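Long-range contacts in esterase family protein (Staphylococcus aureus, PDB 7L0A), which probably hydrolyses S-formylglutathione to formate and glutathione, acting as a serine esterase of the alpha/beta hydrolase superfamily: residues G134-A139 with A149-A154; S153-A158 with D213-D218; N160-E165 with A173-L178; Y190-A195 with D224-I229; L205-G210 with Y233-G238. One frame throughout, in Å; residues are numbered along the deposited sequence.

Interaction 1. Residues G134-A139 with A149-A154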
# COMPACT_ATOMS: atom_id res chain seq x y z
N GLY B 134 6.29 21.47 9.52
CA GLY B 134 7.05 20.35 8.96
C GLY B 134 7.57 20.64 7.57
O GLY B 134 8.74 20.37 7.26
N THR B 135 6.70 21.17 6.71
CA THR B 135 7.09 21.43 5.33
C THR B 135 8.29 22.35 5.25
O THR B 135 9.25 22.07 4.53
CB THR B 135 5.92 22.00 4.53
OG1 THR B 135 4.92 20.98 4.41
CG2 THR B 135 6.34 22.37 3.12
N ILE B 136 8.24 23.48 5.98
CA ILE B 136 9.34 24.44 5.92
C ILE B 136 10.59 23.86 6.59
O ILE B 136 11.71 24.10 6.12
CB ILE B 136 8.93 25.79 6.53
CG1 ILE B 136 9.92 26.89 6.12
CG2 ILE B 136 8.82 25.77 8.03
CD1 ILE B 136 9.88 27.25 4.66
N LYS B 137 10.42 23.04 7.64
CA LYS B 137 11.62 22.42 8.24
C LYS B 137 12.30 21.47 7.24
O LYS B 137 13.52 21.47 7.11
CB LYS B 137 11.25 21.69 9.52
CG LYS B 137 12.41 20.91 10.11
CD LYS B 137 12.27 20.65 11.59
CE LYS B 137 13.57 20.00 12.13
NZ LYS B 137 13.69 20.03 13.61
N PHE B 138 11.52 20.66 6.52
CA PHE B 138 12.11 19.76 5.52
C PHE B 138 12.66 20.53 4.34
O PHE B 138 13.70 20.16 3.79
CB PHE B 138 11.08 18.70 5.07
CG PHE B 138 10.76 17.70 6.15
CD1 PHE B 138 11.73 16.85 6.65
CD2 PHE B 138 9.48 17.63 6.67
CE1 PHE B 138 11.43 15.96 7.67
CE2 PHE B 138 9.16 16.73 7.68
CZ PHE B 138 10.14 15.91 8.19
N ALA B 139 12.01 21.62 3.93
CA ALA B 139 12.55 22.45 2.86
C ALA B 139 13.94 23.00 3.20
O ALA B 139 14.78 23.13 2.30
CB ALA B 139 11.62 23.61 2.55
N ALA B 149 8.22 23.03 -2.31
CA ALA B 149 7.63 22.92 -0.98
C ALA B 149 6.52 23.95 -0.86
O ALA B 149 6.69 25.10 -1.27
CB ALA B 149 8.71 23.17 0.11
N VAL B 150 5.39 23.54 -0.28
CA VAL B 150 4.20 24.36 -0.17
C VAL B 150 3.70 24.37 1.27
O VAL B 150 2.86 23.55 1.68
CB VAL B 150 3.09 23.86 -1.11
CG1 VAL B 150 1.89 24.78 -1.04
CG2 VAL B 150 3.58 23.76 -2.55
N PRO B 151 4.16 25.31 2.10
CA PRO B 151 3.57 25.49 3.43
C PRO B 151 2.24 26.21 3.34
O PRO B 151 2.15 27.29 2.75
CB PRO B 151 4.62 26.34 4.18
CG PRO B 151 5.84 26.29 3.35
CD PRO B 151 5.39 26.11 1.92
N LEU B 152 1.22 25.62 3.95
CA LEU B 152 -0.14 26.15 3.97
C LEU B 152 -0.47 26.55 5.40
O LEU B 152 -0.39 25.73 6.32
CB LEU B 152 -1.14 25.08 3.50
CG LEU B 152 -0.95 24.49 2.11
CD1 LEU B 152 -2.03 23.42 1.93
CD2 LEU B 152 -1.04 25.53 1.06
N SER B 153 -0.90 27.79 5.59
CA SER B 153 -1.35 28.26 6.90
C SER B 153 -0.39 27.81 8.00
O SER B 153 -0.81 27.29 9.05
CB SER B 153 -2.76 27.73 7.20
OG SER B 153 -3.61 27.94 6.08
N ALA B 154 0.91 28.03 7.74
CA ALA B 154 1.95 27.35 8.50
C ALA B 154 2.27 28.06 9.82
O ALA B 154 2.08 29.27 9.99
CB ALA B 154 3.23 27.23 7.68

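Interaction 2. Residues S153-A158 with D213-D218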
# COMPACT_ATOMS: atom_id res chain seq x y z
N SER B 153 -0.90 27.79 5.59
CA SER B 153 -1.35 28.26 6.90
C SER B 153 -0.39 27.81 8.00
O SER B 153 -0.81 27.29 9.05
CB SER B 153 -2.76 27.73 7.20
OG SER B 153 -3.61 27.94 6.08
N ALA B 154 0.91 28.03 7.74
CA ALA B 154 1.95 27.35 8.50
C ALA B 154 2.27 28.06 9.82
O ALA B 154 2.08 29.27 9.99
CB ALA B 154 3.23 27.23 7.68
N VAL B 155 2.71 27.24 10.77
CA VAL B 155 3.33 27.66 12.03
C VAL B 155 4.81 27.94 11.77
O VAL B 155 5.58 27.03 11.46
CB VAL B 155 3.14 26.55 13.07
CG1 VAL B 155 3.99 26.77 14.31
CG2 VAL B 155 1.67 26.39 13.46
N PHE B 156 5.20 29.21 11.88
CA PHE B 156 6.58 29.63 11.64
C PHE B 156 7.30 30.10 12.90
O PHE B 156 8.54 30.32 12.85
CB PHE B 156 6.64 30.79 10.61
CG PHE B 156 6.25 30.40 9.19
CD1 PHE B 156 7.00 29.49 8.47
CD2 PHE B 156 5.15 31.01 8.57
CE1 PHE B 156 6.64 29.16 7.15
CE2 PHE B 156 4.81 30.68 7.27
CZ PHE B 156 5.54 29.75 6.57
N GLU B 157 6.57 30.33 13.98
CA GLU B 157 7.13 30.95 15.16
C GLU B 157 6.86 30.10 16.39
O GLU B 157 5.82 29.48 16.54
CB GLU B 157 6.54 32.34 15.44
CG GLU B 157 6.44 33.24 14.25
CD GLU B 157 6.36 34.69 14.65
OE1 GLU B 157 6.42 34.97 15.87
OE2 GLU B 157 6.24 35.55 13.76
N ALA B 158 7.79 30.19 17.34
CA ALA B 158 7.67 29.42 18.57
C ALA B 158 6.39 29.74 19.34
O ALA B 158 5.76 28.85 19.92
CB ALA B 158 8.90 29.68 19.44
N ASP B 213 -7.11 33.70 8.82
CA ASP B 213 -6.42 32.73 9.66
C ASP B 213 -5.74 33.43 10.83
O ASP B 213 -5.16 34.49 10.67
CB ASP B 213 -5.41 31.99 8.80
CG ASP B 213 -5.00 30.68 9.36
OD1 ASP B 213 -4.45 30.64 10.48
OD2 ASP B 213 -5.18 29.66 8.67
N PHE B 214 -5.80 32.82 12.02
CA PHE B 214 -5.11 33.40 13.17
C PHE B 214 -3.61 33.46 12.96
O PHE B 214 -2.93 34.23 13.67
CB PHE B 214 -5.47 32.65 14.45
CG PHE B 214 -4.83 31.29 14.61
CD1 PHE B 214 -5.38 30.18 14.02
CD2 PHE B 214 -3.71 31.13 15.40
CE1 PHE B 214 -4.82 28.93 14.20
CE2 PHE B 214 -3.14 29.89 15.58
CZ PHE B 214 -3.68 28.79 14.99
N LEU B 215 -3.06 32.71 12.00
CA LEU B 215 -1.64 32.71 11.70
C LEU B 215 -1.26 33.63 10.55
O LEU B 215 -0.08 33.69 10.18
CB LEU B 215 -1.16 31.29 11.39
CG LEU B 215 -1.31 30.25 12.50
CD1 LEU B 215 -0.95 28.87 12.05
CD2 LEU B 215 -0.44 30.68 13.71
N TYR B 216 -2.21 34.39 10.00
CA TYR B 216 -1.95 35.15 8.78
C TYR B 216 -0.84 36.18 8.99
O TYR B 216 0.06 36.31 8.15
CB TYR B 216 -3.23 35.83 8.31
CG TYR B 216 -3.07 36.67 7.07
CD1 TYR B 216 -2.74 36.09 5.85
CD2 TYR B 216 -3.31 38.03 7.09
CE1 TYR B 216 -2.63 36.85 4.70
CE2 TYR B 216 -3.21 38.80 5.94
CZ TYR B 216 -2.84 38.22 4.76
OH TYR B 216 -2.73 39.01 3.62
N GLN B 217 -0.91 36.96 10.07
CA GLN B 217 0.10 37.99 10.26
C GLN B 217 1.49 37.38 10.46
O GLN B 217 2.47 37.90 9.93
CB GLN B 217 -0.27 38.90 11.43
CG GLN B 217 0.71 40.06 11.63
CD GLN B 217 0.83 40.94 10.39
OE1 GLN B 217 -0.17 41.39 9.82
NE2 GLN B 217 2.08 41.19 9.96
N ASP B 218 1.57 36.25 11.17
CA ASP B 218 2.88 35.59 11.32
C ASP B 218 3.36 35.05 9.98
O ASP B 218 4.57 35.00 9.72
CB ASP B 218 2.79 34.50 12.39
CG ASP B 218 2.62 35.08 13.80
OD1 ASP B 218 3.20 36.15 14.08
OD2 ASP B 218 1.91 34.49 14.63
O HOH W 1 -5.62 29.80 6.23

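Interaction 3. Residues N160-E165 with A173-L178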
# COMPACT_ATOMS: atom_id res chain seq x y z
N ASN B 160 3.56 30.50 18.28
CA ASN B 160 2.39 29.86 17.68
C ASN B 160 2.09 28.52 18.34
O ASN B 160 0.95 28.04 18.31
CB ASN B 160 2.58 29.59 16.19
CG ASN B 160 2.73 30.83 15.36
OD1 ASN B 160 3.28 30.75 14.25
ND2 ASN B 160 2.20 31.96 15.82
N LEU B 161 3.13 27.86 18.88
CA LEU B 161 2.99 26.48 19.33
C LEU B 161 2.03 26.37 20.49
O LEU B 161 1.40 25.33 20.69
CB LEU B 161 4.35 25.91 19.74
CG LEU B 161 5.40 25.74 18.65
CD1 LEU B 161 6.77 25.50 19.28
CD2 LEU B 161 5.05 24.59 17.74
N MET B 162 1.93 27.41 21.30
CA MET B 162 1.06 27.36 22.47
C MET B 162 -0.40 27.55 22.12
O MET B 162 -1.25 27.34 22.98
CB MET B 162 1.53 28.42 23.47
CG MET B 162 2.99 28.24 23.85
SD MET B 162 3.21 26.78 24.87
CE MET B 162 2.48 27.41 26.40
N ASP B 163 -0.72 27.94 20.88
CA ASP B 163 -2.09 28.18 20.47
C ASP B 163 -2.75 26.96 19.85
O ASP B 163 -3.91 27.04 19.43
CB ASP B 163 -2.15 29.33 19.45
CG ASP B 163 -1.93 30.69 20.08
OD1 ASP B 163 -1.73 30.75 21.31
OD2 ASP B 163 -1.96 31.70 19.34
N LEU B 164 -2.05 25.84 19.78
CA LEU B 164 -2.48 24.70 18.98
C LEU B 164 -3.16 23.63 19.84
O LEU B 164 -3.14 23.67 21.08
CB LEU B 164 -1.28 24.10 18.24
CG LEU B 164 -0.50 25.13 17.42
CD1 LEU B 164 0.70 24.45 16.77
CD2 LEU B 164 -1.36 25.80 16.36
N GLU B 165 -3.75 22.65 19.15
CA GLU B 165 -4.63 21.64 19.75
C GLU B 165 -3.89 20.42 20.24
O GLU B 165 -4.36 19.28 20.09
CB GLU B 165 -5.71 21.25 18.74
CG GLU B 165 -6.64 22.38 18.37
CD GLU B 165 -7.32 23.00 19.58
OE1 GLU B 165 -7.69 22.24 20.50
OE2 GLU B 165 -7.46 24.24 19.62
N ALA B 173 5.12 18.57 27.02
CA ALA B 173 6.45 18.64 26.43
C ALA B 173 6.67 19.96 25.72
O ALA B 173 7.78 20.52 25.77
CB ALA B 173 6.68 17.47 25.47
N ILE B 174 5.63 20.49 25.06
CA ILE B 174 5.74 21.78 24.38
C ILE B 174 5.98 22.89 25.41
O ILE B 174 6.91 23.70 25.26
CB ILE B 174 4.48 22.06 23.54
CG1 ILE B 174 4.33 21.08 22.38
CG2 ILE B 174 4.48 23.51 22.99
CD1 ILE B 174 5.50 21.07 21.40
N ILE B 175 5.17 22.95 26.48
CA ILE B 175 5.37 23.96 27.51
C ILE B 175 6.77 23.83 28.09
O ILE B 175 7.48 24.83 28.31
CB ILE B 175 4.31 23.84 28.61
CG1 ILE B 175 2.92 24.21 28.11
CG2 ILE B 175 4.63 24.79 29.77
CD1 ILE B 175 1.79 23.84 29.05
N GLY B 176 7.19 22.59 28.38
CA GLY B 176 8.44 22.37 29.10
C GLY B 176 9.69 22.66 28.30
O GLY B 176 10.76 22.89 28.90
N ASN B 177 9.58 22.71 26.99
CA ASN B 177 10.72 22.97 26.12
C ASN B 177 10.57 24.25 25.32
O ASN B 177 11.43 24.55 24.48
CB ASN B 177 10.91 21.77 25.17
CG ASN B 177 11.39 20.54 25.91
OD1 ASN B 177 12.55 20.46 26.31
ND2 ASN B 177 10.50 19.57 26.11
N LEU B 178 9.51 25.02 25.57
CA LEU B 178 9.30 26.27 24.86
C LEU B 178 10.50 27.20 25.00
O LEU B 178 10.87 27.90 24.05
CB LEU B 178 8.03 26.97 25.38
CG LEU B 178 7.60 28.21 24.59
CD1 LEU B 178 7.19 27.81 23.15
CD2 LEU B 178 6.48 28.96 25.29

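Interaction 4. Residues Y190-A195 with D224-I229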
# COMPACT_ATOMS: atom_id res chain seq x y z
N TYR B 190 15.85 30.12 12.51
CA TYR B 190 17.21 29.64 12.65
C TYR B 190 17.58 28.70 11.52
O TYR B 190 18.68 28.78 10.97
CB TYR B 190 17.38 28.93 14.00
CG TYR B 190 18.72 28.24 14.19
CD1 TYR B 190 18.92 26.91 13.79
CD2 TYR B 190 19.78 28.91 14.76
CE1 TYR B 190 20.14 26.30 13.94
CE2 TYR B 190 20.99 28.31 14.93
CZ TYR B 190 21.16 27.00 14.53
OH TYR B 190 22.40 26.42 14.70
N LEU B 191 16.65 27.81 11.15
CA LEU B 191 16.94 26.91 10.04
C LEU B 191 17.15 27.69 8.75
O LEU B 191 17.98 27.32 7.91
CB LEU B 191 15.80 25.92 9.88
CG LEU B 191 15.61 24.90 11.01
CD1 LEU B 191 14.35 24.10 10.74
CD2 LEU B 191 16.80 24.00 11.09
N LEU B 192 16.38 28.75 8.58
CA LEU B 192 16.50 29.56 7.37
C LEU B 192 17.86 30.22 7.29
O LEU B 192 18.54 30.16 6.25
CB LEU B 192 15.38 30.59 7.36
CG LEU B 192 15.23 31.55 6.18
CD1 LEU B 192 15.02 30.84 4.87
CD2 LEU B 192 14.04 32.44 6.55
N ASP B 193 18.29 30.83 8.39
CA ASP B 193 19.59 31.48 8.43
C ASP B 193 20.72 30.48 8.21
O ASP B 193 21.72 30.80 7.55
CB ASP B 193 19.77 32.21 9.75
CG ASP B 193 18.87 33.42 9.88
OD1 ASP B 193 18.40 33.96 8.84
OD2 ASP B 193 18.65 33.85 11.03
N LYS B 194 20.58 29.27 8.74
CA LYS B 194 21.61 28.26 8.57
C LYS B 194 21.65 27.75 7.13
O LYS B 194 22.73 27.58 6.56
CB LYS B 194 21.37 27.11 9.56
CG LYS B 194 22.47 26.08 9.65
CD LYS B 194 22.12 25.06 10.71
CE LYS B 194 23.12 23.91 10.69
NZ LYS B 194 22.96 23.11 9.45
N ALA B 195 20.48 27.52 6.53
CA ALA B 195 20.43 26.96 5.18
C ALA B 195 21.16 27.86 4.18
O ALA B 195 21.90 27.37 3.33
CB ALA B 195 18.98 26.75 4.75
N ASP B 224 8.04 38.44 4.71
CA ASP B 224 8.80 39.67 4.75
C ASP B 224 10.28 39.42 5.05
O ASP B 224 11.18 40.02 4.44
CB ASP B 224 8.18 40.59 5.79
CG ASP B 224 6.95 41.32 5.28
OD1 ASP B 224 6.62 41.18 4.08
OD2 ASP B 224 6.29 42.02 6.09
N TYR B 225 10.56 38.51 5.99
CA TYR B 225 11.94 38.14 6.25
C TYR B 225 12.56 37.43 5.05
O TYR B 225 13.69 37.74 4.66
CB TYR B 225 12.04 37.29 7.53
CG TYR B 225 13.48 37.03 7.94
CD1 TYR B 225 14.34 38.08 8.22
CD2 TYR B 225 13.99 35.73 8.03
CE1 TYR B 225 15.67 37.85 8.57
CE2 TYR B 225 15.32 35.50 8.37
CZ TYR B 225 16.16 36.57 8.65
OH TYR B 225 17.47 36.32 8.99
N LEU B 226 11.85 36.48 4.44
CA LEU B 226 12.34 35.88 3.20
C LEU B 226 12.76 36.95 2.19
O LEU B 226 13.82 36.85 1.56
CB LEU B 226 11.27 34.98 2.57
CG LEU B 226 10.94 33.71 3.31
CD1 LEU B 226 9.85 32.96 2.50
CD2 LEU B 226 12.14 32.84 3.49
N SER B 227 11.91 37.97 2.00
CA SER B 227 12.24 39.03 1.05
C SER B 227 13.54 39.74 1.47
O SER B 227 14.38 40.07 0.62
CB SER B 227 11.11 40.06 0.96
OG SER B 227 9.98 39.51 0.28
N ARG B 228 13.69 40.01 2.77
CA ARG B 228 14.85 40.78 3.22
C ARG B 228 16.15 40.00 3.07
O ARG B 228 17.21 40.61 2.89
CB ARG B 228 14.68 41.22 4.68
CG ARG B 228 13.61 42.33 4.85
CD ARG B 228 13.62 42.99 6.22
NE ARG B 228 13.45 42.08 7.35
CZ ARG B 228 12.27 41.66 7.81
NH1 ARG B 228 11.17 42.03 7.21
NH2 ARG B 228 12.21 40.86 8.86
N ILE B 229 16.12 38.67 3.17
CA ILE B 229 17.33 37.88 2.98
C ILE B 229 17.39 37.25 1.59
O ILE B 229 18.22 36.36 1.35
CB ILE B 229 17.48 36.83 4.08
CG1 ILE B 229 16.28 35.90 4.11
CG2 ILE B 229 17.67 37.50 5.46
CD1 ILE B 229 16.57 34.63 4.82

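Interaction 5. Residues L205-G210 with Y233-G238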
# COMPACT_ATOMS: atom_id res chain seq x y z
N LEU B 205 9.46 27.70 -3.34
CA LEU B 205 8.47 27.86 -2.28
C LEU B 205 7.20 28.51 -2.79
O LEU B 205 7.24 29.58 -3.42
CB LEU B 205 9.05 28.72 -1.16
CG LEU B 205 10.20 28.13 -0.37
CD1 LEU B 205 10.77 29.21 0.55
CD2 LEU B 205 9.74 26.93 0.43
N LEU B 206 6.06 27.87 -2.49
CA LEU B 206 4.74 28.47 -2.65
C LEU B 206 4.12 28.48 -1.26
O LEU B 206 3.86 27.41 -0.69
CB LEU B 206 3.88 27.70 -3.65
CG LEU B 206 2.43 28.16 -3.68
CD1 LEU B 206 2.29 29.58 -4.14
CD2 LEU B 206 1.64 27.21 -4.58
N ILE B 207 3.95 29.67 -0.69
CA ILE B 207 3.42 29.83 0.66
C ILE B 207 2.02 30.41 0.56
O ILE B 207 1.81 31.40 -0.14
CB ILE B 207 4.34 30.72 1.51
CG1 ILE B 207 5.74 30.10 1.57
CG2 ILE B 207 3.74 30.97 2.88
CD1 ILE B 207 6.80 31.00 2.17
N MET B 208 1.06 29.78 1.23
CA MET B 208 -0.34 30.20 1.11
C MET B 208 -0.96 30.30 2.50
O MET B 208 -0.68 29.50 3.39
CB MET B 208 -1.16 29.22 0.23
CG MET B 208 -0.40 28.69 -0.97
SD MET B 208 -1.44 27.63 -2.05
CE MET B 208 -2.43 28.88 -2.81
N CYS B 209 -1.80 31.31 2.67
CA CYS B 209 -2.57 31.45 3.90
C CYS B 209 -3.82 32.27 3.62
O CYS B 209 -3.77 33.23 2.84
CB CYS B 209 -1.70 32.12 4.99
SG CYS B 209 -2.36 32.05 6.65
N GLY B 210 -4.91 31.93 4.27
CA GLY B 210 -6.11 32.74 4.17
C GLY B 210 -6.04 33.96 5.08
O GLY B 210 -5.49 33.91 6.18
N TYR B 233 10.36 33.23 -3.31
CA TYR B 233 9.14 32.54 -2.97
C TYR B 233 7.99 33.15 -3.75
O TYR B 233 8.10 34.26 -4.29
CB TYR B 233 8.82 32.62 -1.47
CG TYR B 233 8.53 34.05 -1.06
CD1 TYR B 233 9.56 34.92 -0.75
CD2 TYR B 233 7.22 34.54 -1.01
CE1 TYR B 233 9.30 36.21 -0.41
CE2 TYR B 233 6.97 35.84 -0.66
CZ TYR B 233 8.02 36.68 -0.36
OH TYR B 233 7.79 38.01 0.00
N GLN B 234 6.88 32.42 -3.80
CA GLN B 234 5.59 32.94 -4.20
C GLN B 234 4.66 32.88 -3.00
O GLN B 234 4.65 31.87 -2.28
CB GLN B 234 4.99 32.14 -5.35
CG GLN B 234 5.75 32.33 -6.63
CD GLN B 234 5.30 31.37 -7.70
OE1 GLN B 234 6.05 30.47 -8.08
NE2 GLN B 234 4.07 31.54 -8.17
N PHE B 235 3.89 33.94 -2.79
CA PHE B 235 2.88 33.96 -1.74
C PHE B 235 1.51 34.22 -2.32
O PHE B 235 1.33 35.17 -3.09
CB PHE B 235 3.19 35.02 -0.69
CG PHE B 235 2.20 35.08 0.43
CD1 PHE B 235 2.21 34.13 1.41
CD2 PHE B 235 1.30 36.12 0.52
CE1 PHE B 235 1.31 34.19 2.48
CE2 PHE B 235 0.41 36.20 1.59
CZ PHE B 235 0.42 35.23 2.57
N GLU B 236 0.53 33.41 -1.93
CA GLU B 236 -0.84 33.55 -2.41
C GLU B 236 -1.76 33.58 -1.20
O GLU B 236 -1.68 32.71 -0.33
CB GLU B 236 -1.18 32.44 -3.40
CG GLU B 236 -0.41 32.64 -4.69
CD GLU B 236 -0.63 31.59 -5.75
OE1 GLU B 236 -1.66 30.88 -5.71
OE2 GLU B 236 0.24 31.48 -6.65
N ASP B 237 -2.56 34.63 -1.11
CA ASP B 237 -3.55 34.74 -0.06
C ASP B 237 -4.88 35.07 -0.70
O ASP B 237 -5.01 35.18 -1.92
CB ASP B 237 -3.14 35.78 1.00
CG ASP B 237 -2.98 37.18 0.44
OD1 ASP B 237 -3.30 37.40 -0.74
OD2 ASP B 237 -2.51 38.06 1.21
N GLY B 238 -5.87 35.21 0.15
CA GLY B 238 -7.23 35.40 -0.30
C GLY B 238 -8.11 35.16 0.90
O GLY B 238 -7.63 34.90 2.01
O HOH W 2 8.15 29.91 -6.15

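Interaction 1. Residues G134-A139 with A149-A154
Thr135 presses one methyl against the strand formed by Ala149, Val150 and Pro151, and most of this buried helix-to-strand contact is built around that methyl. Its CB points at the strand and divides into two branches with separate tasks. CG2 stands anti to the backbone N and is the branch that reaches across. Thr135 CG2 lies 3.7 Å from Val150 N. It is 3.9 Å from Ala149 CB. It also meets both CG and CD of Pro151 at 4.0 Å, so a single methyl rests on the backbone between two side chains of the strand. The other branch, OG1, sits beside the helix's own backbone N (chi1 -67°) and hydrogen-bonds to Gly131 O one turn earlier, which satisfies the hydroxyl within its own helix and keeps the apolar branch at the interface. One turn on, Ala139 CB meets Ala149 CB at 3.8 Å, methyl against methyl. Ile136 adds a looser touch, its CD1 lying 4.4 Å from Pro151 CG. These small groups allow a close approach of 7.6 Å between the two short axes, which run at 151° to each other and are therefore roughly antiparallel. Such a reversal is expected within a beta-alpha-beta crossover, and here the helix 130-141 joins strand 123-128 to strand 148-152. Beyond the contact, Ala149 and Val150 continue into the sheet through backbone bonds to strands 204-210 and 123-128 respectively, while Val150 turns its side chain to helix 244-259 on the other face.

Interaction 2. Residues S153-A158 with D213-D218
Ser153 approaches Asp213, predicted to be the acid of the charge relay, with its CB 3.4 Å from Asp213 OD2. A water joins the pair more firmly: it lies 2.7 Å from Ser153 OG and donates to Asp213 OD2 at 2.5 Å. The same OD2 bonds to His242 ND1, and Ser153 OG also has Trp247 NE1 as partner, so the water belongs to a wider polar network. The other oxygen, Asp213 OD1, caps the following turn by accepting from Leu215 N at 2.9 Å (165° at the hydrogen). Next, the carbonyl oxygens of Ser153 and Ala154 receive the methyl Leu215 CD1, 3.4 Å from Ser153 O. Val155 CG2 reaches that methyl at 3.9 Å. Phe156 brings only CD2 near Asp218 O, while Ala154 CB lies over one face of its ring. At Glu157, OE2 and Asp218 OD1 stand 3.1 Å apart as two acceptors, their carboxylate planes turned by 43°; this closeness would probably favour protonation of one of them. Asp218 OD2 accepts from Asn160 ND2, which would help to offset the repulsion. The loop after strand 148-152 thus lies between helix 130-141, touched by Val155 and Phe156, and the start of helix 216-228.

Interaction 3. Residues N160-E165 with A173-L178
Met162 fills the shallow hollow between Ile174, Ile175 and Leu178, three side chains on and near the end of helix 168-177. Its chain is bent twice beyond CG, with chi2 at -71° and chi3 at -73°, and the folded shape offers a different atom to each neighbour. Met162 and Leu178 reach toward each other tip to tip, and Met162 CG lies 3.8 Å from Leu178 CD2. The sulfur follows, with SD 4.0 Å from Ile174 CG2 as the two side chains slide past each other in opposite directions. The terminal methyl closes the sequence: CE lies 3.7 Å from Ile175 CG1, the two side chains crossing at about a right angle. Leu161 provides a second, smaller bump deeper in the protein, its CB also 4.0 Å from Ile174 CG2, so that this one methyl is gripped by two successive residues. Near the end of the helix, Asn177 ND2 turns back to Ala173 O at 2.9 Å, tilted 19° from the carbonyl plane. Leu161 also packs on Met130 of helix 130-141, and Ile174 on helix 88-91. Every contact between 160-165 and 173-178 joins carbon or sulfur to carbon, which implies that this pairing rests on apolar shape fit, while Leu161 O is bonded separately to Trp166 NE1.

Interaction 4. Residues Y190-A195 with D224-I229
Two helices of the alpha/beta hydrolase fold, 188-197 and 216-228, run almost parallel and meet where Leu192 enters between Tyr225, Leu226 and Ile229. The short axes lie at 17° to each other and come no closer than 11.9 Å, a wide spacing that side chains from both helices bridge. Leu192 does most of this. With CG anti to the backbone N (chi1 -178°), it extends toward the other helix and shares its atoms among three partners. Leu192 CD2 comes in at the edge of the Tyr225 ring, 3.6 Å from CD2 of that tyrosine, and lies equally close, 3.6 Å, to Leu226 CD2. The two leucines cross at about a right angle. From the residue just after the helix, Ile229 CD1 reaches Leu192 CG at 3.6 Å. Leu192 further touches Leu140 of helix 130-141, and Leu226 packs on Val231 and Tyr233, so the apolar centre of the contact continues into the protein, away from the predicted charge-relay residues. At the outer margin the chemistry becomes polar. The side chains of Asp193 and Tyr225 cross at about a right angle, with carboxylate and ring planes 73° apart. The carboxylate oxygen lies at the ring edge, in its plane, which suits a phenol hydroxyl donor. Tyr225 OH donates to Asp193 OD1 on the syn side of that oxygen, and at 2.5 Å the bond is short.

Interaction 5. Residues L205-G210 with Y233-G238
Leu205 CB meets Tyr233 CB beside a parallel strand pair of the alpha/beta hydrolase sheet, the two strands of a beta-alpha-beta unit that crosses over through helix 216-228. Backbone bonds form its first shell. Gln234 N donates to Leu205 O, Ile207 N to Gln234 O at 2.8 Å and 175°, and Glu236 N to Ile207 O at 3.0 Å. The next, Cys209 N to Glu236 O, is weak at 3.3 Å.

On the face bearing Ile207 and Phe235, Ile207 CG2 meets Phe235 CD1 at 3.8 Å, at the ring edge and in its plane. Further along this face the side chain of Cys209 comes within about 4 Å of that of Asp213, a predicted charge-relay residue. On the other face Met208 and Glu236 lie side by side, pointing the same way, with Met208 CE 3.6 Å from Glu236 OE1. Leu206 CD1 comes obliquely to the same carboxylate.

Outside partners position the polar ends. Arg253 NE makes a salt bridge with Glu236 OE1 and Trp257 NE1 bonds to Gln234 OE1, both from helix 244-259. From helix 216-228, on the Ile207 side, Tyr216 OH holds Asp237 OD2 and Ser227 OG holds Tyr233 OH. At the start of the pair a water donates both to Leu205 O and to Gln234 OE1, at 2.9 Å each, so Leu205 O accepts from this water as well as from Gln234 N.

In the fold
Interactions 1 and 5 share one sheet: strand 148-152 and the residue after it, Ser153, bond to strand 204-210, with Ala149 O 3.1 Å from Leu206 N and Ser153 N 2.8 Å from Met208 O. Interaction 2 begins where interaction 1 ends, and brings in Asp213, about 3 Å from His242 between nearest side-chain atoms; the side chain of Val155 is about 4 Å from that of Ser129 and about 6 Å from a bound magnesium ion, so this contact holds one predicted triad residue and borders the other two. Leu215 CD2, 3.6 Å from Asn160 CG, ties interaction 3 to it. Helix 216-228 serves interactions 2 and 4, and Leu226 CD1, 3.6 Å from Ile207 CD1, links interaction 4 to interaction 5.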